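Local coordinates for hypothetical protein AF2331 (Archaeoglobus fulgidus, PDB 2FDO) that is of unknown function but forms an unusual interdigitated dimer with a new type of alpha + beta fold, at residues V27-K39 with Y50-F62. Residues are numbered along the deposited sequence; the frame is centred on the assembly and turned at random.
Sequences VVVSSDVTDFCKK and YCFAEFAFPADIF
An antiparallel beta hairpin pairs V33-K39 with Y50-P58, their axes 4.5 Å apart, and a beta bulge between V33 and D35 shifts its register by one residue. Regular backbone bonds hold the far end, as where F52 N reaches C37 O at 2.7 Å. There K39 lies across F52: its extended chain carries CE over the ring centre, 4.0 Å from the centroid, and NZ makes a cation-pi contact at 4.4 Å. A long aliphatic chain ending in a charge suits K39's exposed position, since methylenes and ammonium both use one aromatic face. On the opposite face of the sheet F36 sets CD1 3.8 Å from A53 CB; alanine is small enough to sit at the ring edge. Within the bulge, T34 has OG1 between its backbone N and carbonyl carbon (chi1 55°), turned to give a hydrogen bond to E54 OE1 on the anti side of the carboxylate, 31° out of its plane, while its CG2 methyl packs on A56 CB. Where the strand breaks, S30 does two jobs: OG donates to A56 O at 2.7 Å and accepts from D32 N at 3.0 Å, an ST turn. Without the hydroxyl, as with an alanine here, A56 O would probably lose this donor and D32 N its acceptor, leaving the S30-D32 turn less firmly held. D32 O in turn receives A56 N. Before the turn, V27-S30 diverges from the Y50-P58 strand, at 122° to it, and V28 meets I61 tip to tip, CG1 to CD1 4.1 Å, a branched pair suited to a buried place. D32 OD2 bonds to H2 ND1 of the second subunit, and antiparallel pairing of V27-S30 and Y50-P58 with a strand of that subunit carries the sheet across the interface, consistent with the interdigitated dimer.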
ATOM      1  N   VAL A  27       2.716  12.097   0.762  1.00 52.28           N
ATOM      2  CA  VAL A  27       2.281  10.722   0.643  1.00 51.76           C
ATOM      3  C   VAL A  27       0.984  10.661  -0.214  1.00 52.31           C
ATOM      4  O   VAL A  27      -0.042  11.254   0.138  1.00 53.29           O
ATOM      5  CB  VAL A  27       2.038  10.056   2.016  1.00 51.27           C
ATOM      6  CG1 VAL A  27       1.944   8.571   1.838  1.00 51.49           C
ATOM      7  CG2 VAL A  27       3.125  10.389   2.986  1.00 49.72           C
ATOM      8  N   VAL A  28       1.056   9.984  -1.355  1.00 51.20           N
ATOM      9  CA  VAL A  28      -0.104   9.645  -2.128  1.00 50.00           C
ATOM     10  C   VAL A  28      -0.640   8.321  -1.562  1.00 50.30           C
ATOM     11  O   VAL A  28       0.117   7.335  -1.399  1.00 48.67           O
ATOM     12  CB  VAL A  28       0.281   9.438  -3.567  1.00 51.33           C
ATOM     13  CG1 VAL A  28      -0.883   8.819  -4.369  1.00 49.88           C
ATOM     14  CG2 VAL A  28       0.803  10.752  -4.186  1.00 48.85           C
ATOM     15  N   VAL A  29      -1.928   8.342  -1.208  1.00 49.83           N
ATOM     16  CA  VAL A  29      -2.596   7.233  -0.546  1.00 49.90           C
ATOM     17  C   VAL A  29      -3.695   6.766  -1.486  1.00 50.63           C
ATOM     18  O   VAL A  29      -4.458   7.573  -1.966  1.00 51.20           O
ATOM     19  CB  VAL A  29      -3.215   7.651   0.780  1.00 49.49           C
ATOM     20  CG1 VAL A  29      -3.987   6.470   1.404  1.00 49.54           C
ATOM     21  CG2 VAL A  29      -2.128   8.157   1.745  1.00 47.96           C
ATOM     22  N   SER A  30      -3.783   5.471  -1.751  1.00 50.55           N
ATOM     23  CA  SER A  30      -4.883   4.987  -2.535  1.00 49.72           C
ATOM     24  C   SER A  30      -5.556   3.868  -1.756  1.00 50.12           C
ATOM     25  O   SER A  30      -4.916   2.941  -1.292  1.00 50.16           O
ATOM     26  CB  SER A  30      -4.370   4.435  -3.840  1.00 49.48           C
ATOM     27  OG  SER A  30      -5.311   3.489  -4.392  1.00 52.79           O
ATOM     28  N   SER A  31      -6.864   3.938  -1.629  1.00 51.13           N
ATOM     29  CA  SER A  31      -7.608   2.801  -1.132  1.00 51.93           C
ATOM     30  C   SER A  31      -8.364   2.146  -2.297  1.00 51.44           C
ATOM     31  O   SER A  31      -9.264   1.376  -2.072  1.00 52.53           O
ATOM     32  CB  SER A  31      -8.542   3.256  -0.028  1.00 51.88           C
ATOM     33  OG  SER A  31      -9.436   4.257  -0.522  1.00 55.16           O
ATOM     34  N   ASP A  32      -7.966   2.414  -3.542  1.00 51.00           N
ATOM     35  CA  ASP A  32      -8.686   1.926  -4.737  1.00 50.59           C
ATOM     36  C   ASP A  32      -8.177   0.530  -5.123  1.00 50.68           C
ATOM     37  O   ASP A  32      -7.320   0.374  -6.011  1.00 51.00           O
ATOM     38  CB  ASP A  32      -8.514   2.949  -5.879  1.00 49.73           C
ATOM     39  CG  ASP A  32      -9.496   2.769  -7.005  1.00 53.18           C
ATOM     40  OD1 ASP A  32     -10.419   1.926  -6.909  1.00 58.19           O
ATOM     41  OD2 ASP A  32      -9.398   3.514  -8.020  1.00 55.86           O
ATOM     42  N   VAL A  33      -8.668  -0.494  -4.441  1.00 50.94           N
ATOM     43  CA  VAL A  33      -8.208  -1.847  -4.712  1.00 51.79           C
ATOM     44  C   VAL A  33      -8.874  -2.367  -5.966  1.00 53.37           C
ATOM     45  O   VAL A  33     -10.087  -2.525  -5.980  1.00 55.40           O
ATOM     46  CB  VAL A  33      -8.532  -2.799  -3.590  1.00 51.17           C
ATOM     47  CG1 VAL A  33      -8.040  -4.229  -3.935  1.00 50.67           C
ATOM     48  CG2 VAL A  33      -7.893  -2.321  -2.316  1.00 51.48           C
ATOM     49  N   THR A  34      -8.117  -2.617  -7.024  1.00 53.79           N
ATOM     50  CA  THR A  34      -8.727  -3.047  -8.269  1.00 54.53           C
ATOM     51  C   THR A  34      -8.756  -4.565  -8.432  1.00 55.31           C
ATOM     52  O   THR A  34      -9.370  -5.063  -9.351  1.00 55.80           O
ATOM     53  CB  THR A  34      -8.011  -2.408  -9.499  1.00 54.71           C
ATOM     54  OG1 THR A  34      -6.607  -2.708  -9.448  1.00 54.29           O
ATOM     55  CG2 THR A  34      -8.206  -0.914  -9.499  1.00 53.19           C
ATOM     56  N   ASP A  35      -8.055  -5.294  -7.561  1.00 56.69           N
ATOM     57  CA  ASP A  35      -8.057  -6.750  -7.579  1.00 56.94           C
ATOM     58  C   ASP A  35      -7.415  -7.224  -6.331  1.00 56.33           C
ATOM     59  O   ASP A  35      -6.590  -6.531  -5.767  1.00 57.47           O
ATOM     60  CB  ASP A  35      -7.256  -7.305  -8.733  1.00 57.23           C
ATOM     61  CG  ASP A  35      -7.740  -8.709  -9.156  1.00 64.37           C
ATOM     62  OD1 ASP A  35      -8.460  -9.433  -8.368  1.00 66.20           O
ATOM     63  OD2 ASP A  35      -7.450  -9.070 -10.336  1.00 72.03           O
ATOM     64  N   PHE A  36      -7.803  -8.406  -5.887  1.00 56.31           N
ATOM     65  CA  PHE A  36      -7.240  -9.031  -4.714  1.00 55.65           C
ATOM     66  C   PHE A  36      -7.477 -10.532  -4.816  1.00 56.41           C
ATOM     67  O   PHE A  36      -8.561 -10.948  -5.150  1.00 55.97           O
ATOM     68  CB  PHE A  36      -7.915  -8.501  -3.474  1.00 55.35           C
ATOM     69  CG  PHE A  36      -7.476  -9.194  -2.217  1.00 56.51           C
ATOM     70  CD1 PHE A  36      -6.470  -8.650  -1.429  1.00 56.93           C
ATOM     71  CD2 PHE A  36      -8.051 -10.409  -1.843  1.00 55.99           C
ATOM     72  CE1 PHE A  36      -6.043  -9.303  -0.296  1.00 57.46           C
ATOM     73  CE2 PHE A  36      -7.639 -11.069  -0.728  1.00 55.14           C
ATOM     74  CZ  PHE A  36      -6.625 -10.520   0.057  1.00 57.52           C
ATOM     75  N   CYS A  37      -6.465 -11.339  -4.511  1.00 57.10           N
ATOM     76  CA  CYS A  37      -6.557 -12.791  -4.606  1.00 57.72           C
ATOM     77  C   CYS A  37      -5.354 -13.404  -3.916  1.00 57.34           C
ATOM     78  O   CYS A  37      -4.468 -12.685  -3.477  1.00 57.26           O
ATOM     79  CB  CYS A  37      -6.526 -13.238  -6.063  1.00 57.23           C
ATOM     80  SG  CYS A  37      -4.920 -12.860  -6.791  1.00 62.69           S
ATOM     81  N   LYS A  38      -5.322 -14.735  -3.878  1.00 57.84           N
ATOM     82  CA  LYS A  38      -4.238 -15.517  -3.288  1.00 58.12           C
ATOM     83  C   LYS A  38      -3.683 -16.424  -4.348  1.00 57.65           C
ATOM     84  O   LYS A  38      -4.402 -16.881  -5.213  1.00 57.61           O
ATOM     85  CB  LYS A  38      -4.733 -16.410  -2.142  1.00 58.47           C
ATOM     86  CG  LYS A  38      -5.293 -15.648  -0.993  1.00 60.18           C
ATOM     87  CD  LYS A  38      -4.905 -16.274   0.300  1.00 63.94           C
ATOM     88  CE  LYS A  38      -5.966 -17.210   0.787  1.00 66.71           C
ATOM     89  NZ  LYS A  38      -5.832 -17.307   2.276  1.00 69.26           N
ATOM     90  N   LYS A  39      -2.382 -16.669  -4.295  1.00 57.36           N
ATOM     91  CA  LYS A  39      -1.753 -17.588  -5.238  1.00 56.17           C
ATOM     92  C   LYS A  39      -0.724 -18.359  -4.474  1.00 54.83           C
ATOM     93  O   LYS A  39      -0.206 -17.871  -3.439  1.00 54.44           O
ATOM     94  CB  LYS A  39      -1.022 -16.839  -6.345  1.00 56.27           C
ATOM     95  CG  LYS A  39      -1.861 -15.905  -7.142  1.00 59.18           C
ATOM     96  CD  LYS A  39      -0.996 -15.258  -8.170  1.00 61.01           C
ATOM     97  CE  LYS A  39      -1.566 -13.986  -8.642  1.00 60.45           C
ATOM     98  NZ  LYS A  39      -0.547 -13.438  -9.575  1.00 61.36           N
ATOM     99  N   TYR A  50       0.439 -16.506  -0.961  1.00 54.64           N
ATOM    100  CA  TYR A  50       0.558 -15.077  -0.836  1.00 53.60           C
ATOM    101  C   TYR A  50      -0.755 -14.417  -1.222  1.00 53.85           C
ATOM    102  O   TYR A  50      -1.513 -14.951  -2.046  1.00 54.10           O
ATOM    103  CB  TYR A  50       1.753 -14.549  -1.651  1.00 53.38           C
ATOM    104  CG  TYR A  50       3.074 -15.046  -1.112  1.00 52.30           C
ATOM    105  CD1 TYR A  50       3.625 -16.241  -1.579  1.00 52.80           C
ATOM    106  CD2 TYR A  50       3.760 -14.350  -0.095  1.00 52.27           C
ATOM    107  CE1 TYR A  50       4.824 -16.726  -1.084  1.00 52.53           C
ATOM    108  CE2 TYR A  50       4.957 -14.828   0.430  1.00 51.71           C
ATOM    109  CZ  TYR A  50       5.482 -16.018  -0.066  1.00 54.49           C
ATOM    110  OH  TYR A  50       6.679 -16.523   0.408  1.00 56.85           O
ATOM    111  N   CYS A  51      -1.048 -13.275  -0.595  1.00 53.89           N
ATOM    112  CA  CYS A  51      -2.151 -12.447  -1.033  1.00 54.31           C
ATOM    113  C   CYS A  51      -1.602 -11.376  -1.925  1.00 53.44           C
ATOM    114  O   CYS A  51      -0.502 -10.873  -1.706  1.00 52.48           O
ATOM    115  CB  CYS A  51      -2.844 -11.743   0.113  1.00 55.25           C
ATOM    116  SG  CYS A  51      -3.191 -12.715   1.579  1.00 61.55           S
ATOM    117  N   PHE A  52      -2.408 -11.008  -2.910  1.00 52.41           N
ATOM    118  CA  PHE A  52      -2.014 -10.049  -3.896  1.00 51.54           C
ATOM    119  C   PHE A  52      -3.063  -8.974  -3.892  1.00 51.78           C
ATOM    120  O   PHE A  52      -4.256  -9.237  -4.051  1.00 51.51           O
ATOM    121  CB  PHE A  52      -1.897 -10.757  -5.246  1.00 50.32           C
ATOM    122  CG  PHE A  52      -0.752 -11.762  -5.295  1.00 49.94           C
ATOM    123  CD1 PHE A  52      -0.885 -13.050  -4.726  1.00 46.75           C
ATOM    124  CD2 PHE A  52       0.480 -11.415  -5.874  1.00 49.54           C
ATOM    125  CE1 PHE A  52       0.198 -13.976  -4.760  1.00 44.18           C
ATOM    126  CE2 PHE A  52       1.584 -12.353  -5.888  1.00 47.63           C
ATOM    127  CZ  PHE A  52       1.409 -13.642  -5.333  1.00 45.73           C
ATOM    128  N   ALA A  53      -2.627  -7.749  -3.665  1.00 51.79           N
ATOM    129  CA  ALA A  53      -3.574  -6.650  -3.595  1.00 51.22           C
ATOM    130  C   ALA A  53      -3.055  -5.579  -4.547  1.00 51.93           C
ATOM    131  O   ALA A  53      -1.879  -5.200  -4.489  1.00 51.38           O
ATOM    132  CB  ALA A  53      -3.668  -6.131  -2.216  1.00 50.34           C
ATOM    133  N   GLU A  54      -3.933  -5.144  -5.438  1.00 51.08           N
ATOM    134  CA  GLU A  54      -3.569  -4.252  -6.489  1.00 51.91           C
ATOM    135  C   GLU A  54      -4.339  -2.961  -6.276  1.00 51.04           C
ATOM    136  O   GLU A  54      -5.549  -3.003  -6.015  1.00 51.63           O
ATOM    137  CB  GLU A  54      -3.955  -4.854  -7.866  1.00 50.63           C
ATOM    138  CG  GLU A  54      -3.659  -3.882  -9.022  1.00 53.15           C
ATOM    139  CD  GLU A  54      -4.117  -4.421 -10.368  1.00 56.08           C
ATOM    140  OE1 GLU A  54      -5.363  -4.538 -10.615  1.00 55.25           O
ATOM    141  OE2 GLU A  54      -3.199  -4.732 -11.184  1.00 60.48           O
ATOM    142  N   PHE A  55      -3.658  -1.840  -6.454  1.00 49.30           N
ATOM    143  CA  PHE A  55      -4.221  -0.541  -6.189  1.00 49.45           C
ATOM    144  C   PHE A  55      -3.965   0.285  -7.385  1.00 49.42           C
ATOM    145  O   PHE A  55      -2.914   0.113  -8.031  1.00 50.55           O
ATOM    146  CB  PHE A  55      -3.554   0.185  -4.971  1.00 48.86           C
ATOM    147  CG  PHE A  55      -3.618  -0.591  -3.685  1.00 48.22           C
ATOM    148  CD1 PHE A  55      -2.686  -1.572  -3.413  1.00 46.93           C
ATOM    149  CD2 PHE A  55      -4.614  -0.343  -2.754  1.00 47.44           C
ATOM    150  CE1 PHE A  55      -2.738  -2.292  -2.208  1.00 49.26           C
ATOM    151  CE2 PHE A  55      -4.663  -1.054  -1.566  1.00 48.75           C
ATOM    152  CZ  PHE A  55      -3.706  -2.006  -1.283  1.00 47.53           C
ATOM    153  N   ALA A  56      -4.925   1.181  -7.629  1.00 48.86           N
ATOM    154  CA  ALA A  56      -4.952   2.142  -8.713  1.00 48.63           C
ATOM    155  C   ALA A  56      -4.756   3.530  -8.161  1.00 49.41           C
ATOM    156  O   ALA A  56      -5.210   3.860  -7.052  1.00 49.42           O
ATOM    157  CB  ALA A  56      -6.292   2.108  -9.394  1.00 47.04           C
ATOM    158  N   PHE A  57      -4.139   4.386  -8.943  1.00 49.93           N
ATOM    159  CA  PHE A  57      -4.131   5.786  -8.562  1.00 51.40           C
ATOM    160  C   PHE A  57      -3.765   6.701  -9.770  1.00 51.93           C
ATOM    161  O   PHE A  57      -2.985   6.315 -10.665  1.00 51.31           O
ATOM    162  CB  PHE A  57      -3.300   6.024  -7.276  1.00 51.83           C
ATOM    163  CG  PHE A  57      -1.911   5.507  -7.361  1.00 50.88           C
ATOM    164  CD1 PHE A  57      -0.896   6.318  -7.865  1.00 51.29           C
ATOM    165  CD2 PHE A  57      -1.625   4.195  -6.957  1.00 53.03           C
ATOM    166  CE1 PHE A  57       0.404   5.835  -7.991  1.00 54.68           C
ATOM    167  CE2 PHE A  57      -0.342   3.685  -7.059  1.00 54.53           C
ATOM    168  CZ  PHE A  57       0.684   4.508  -7.595  1.00 53.44           C
ATOM    169  N   PRO A  58      -4.402   7.878  -9.837  1.00 52.56           N
ATOM    170  CA  PRO A  58      -4.269   8.613 -11.103  1.00 52.24           C
ATOM    171  C   PRO A  58      -2.826   9.031 -11.328  1.00 52.65           C
ATOM    172  O   PRO A  58      -2.112   9.334 -10.375  1.00 53.24           O
ATOM    173  CB  PRO A  58      -5.196   9.808 -10.928  1.00 51.59           C
ATOM    174  CG  PRO A  58      -5.440   9.934  -9.505  1.00 52.28           C
ATOM    175  CD  PRO A  58      -5.264   8.574  -8.863  1.00 52.16           C
ATOM    176  N   ALA A  59      -2.393   8.979 -12.575  1.00 52.53           N
ATOM    177  CA  ALA A  59      -1.044   9.375 -12.947  1.00 53.15           C
ATOM    178  C   ALA A  59      -0.877  10.883 -13.041  1.00 53.04           C
ATOM    179  O   ALA A  59       0.232  11.357 -12.985  1.00 53.23           O
ATOM    180  CB  ALA A  59      -0.643   8.734 -14.290  1.00 52.65           C
ATOM    181  N   ASP A  60      -1.984  11.613 -13.211  1.00 54.16           N
ATOM    182  CA  ASP A  60      -2.016  13.080 -13.512  1.00 54.38           C
ATOM    183  C   ASP A  60      -1.457  13.934 -12.355  1.00 55.25           C
ATOM    184  O   ASP A  60      -1.284  15.162 -12.504  1.00 55.90           O
ATOM    185  CB  ASP A  60      -3.450  13.537 -13.775  1.00 53.50           C
ATOM    186  CG  ASP A  60      -4.324  13.446 -12.502  1.00 54.19           C
ATOM    187  N   ILE A  61      -1.212  13.295 -11.200  1.00 55.49           N
ATOM    188  CA  ILE A  61      -0.682  13.994 -10.032  1.00 54.94           C
ATOM    189  C   ILE A  61       0.841  14.003 -10.054  1.00 55.10           C
ATOM    190  O   ILE A  61       1.476  14.800  -9.377  1.00 53.97           O
ATOM    191  CB  ILE A  61      -1.269  13.475  -8.711  1.00 54.97           C
ATOM    192  CG1 ILE A  61      -0.847  12.046  -8.391  1.00 53.78           C
ATOM    193  CG2 ILE A  61      -2.788  13.585  -8.730  1.00 55.75           C
ATOM    194  CD1 ILE A  61      -1.761  11.375  -7.390  1.00 50.10           C
ATOM    195  N   PHE A  62       1.406  13.141 -10.888  1.00 55.67           N
ATOM    196  CA  PHE A  62       2.832  13.122 -11.096  1.00 56.87           C
ATOM    197  C   PHE A  62       3.238  13.906 -12.313  1.00 57.65           C
ATOM    198  O   PHE A  62       2.662  13.742 -13.357  1.00 57.40           O
ATOM    199  CB  PHE A  62       3.290  11.692 -11.306  1.00 56.70           C
ATOM    200  CG  PHE A  62       3.025  10.827 -10.157  1.00 56.82           C
ATOM    201  CD1 PHE A  62       1.991   9.885 -10.209  1.00 57.24           C
ATOM    202  CD2 PHE A  62       3.783  10.958  -8.996  1.00 56.34           C
ATOM    203  CE1 PHE A  62       1.723   9.059  -9.107  1.00 58.69           C
ATOM    204  CE2 PHE A  62       3.532  10.140  -7.896  1.00 57.78           C
ATOM    205  CZ  PHE A  62       2.497   9.197  -7.939  1.00 57.62           C
TER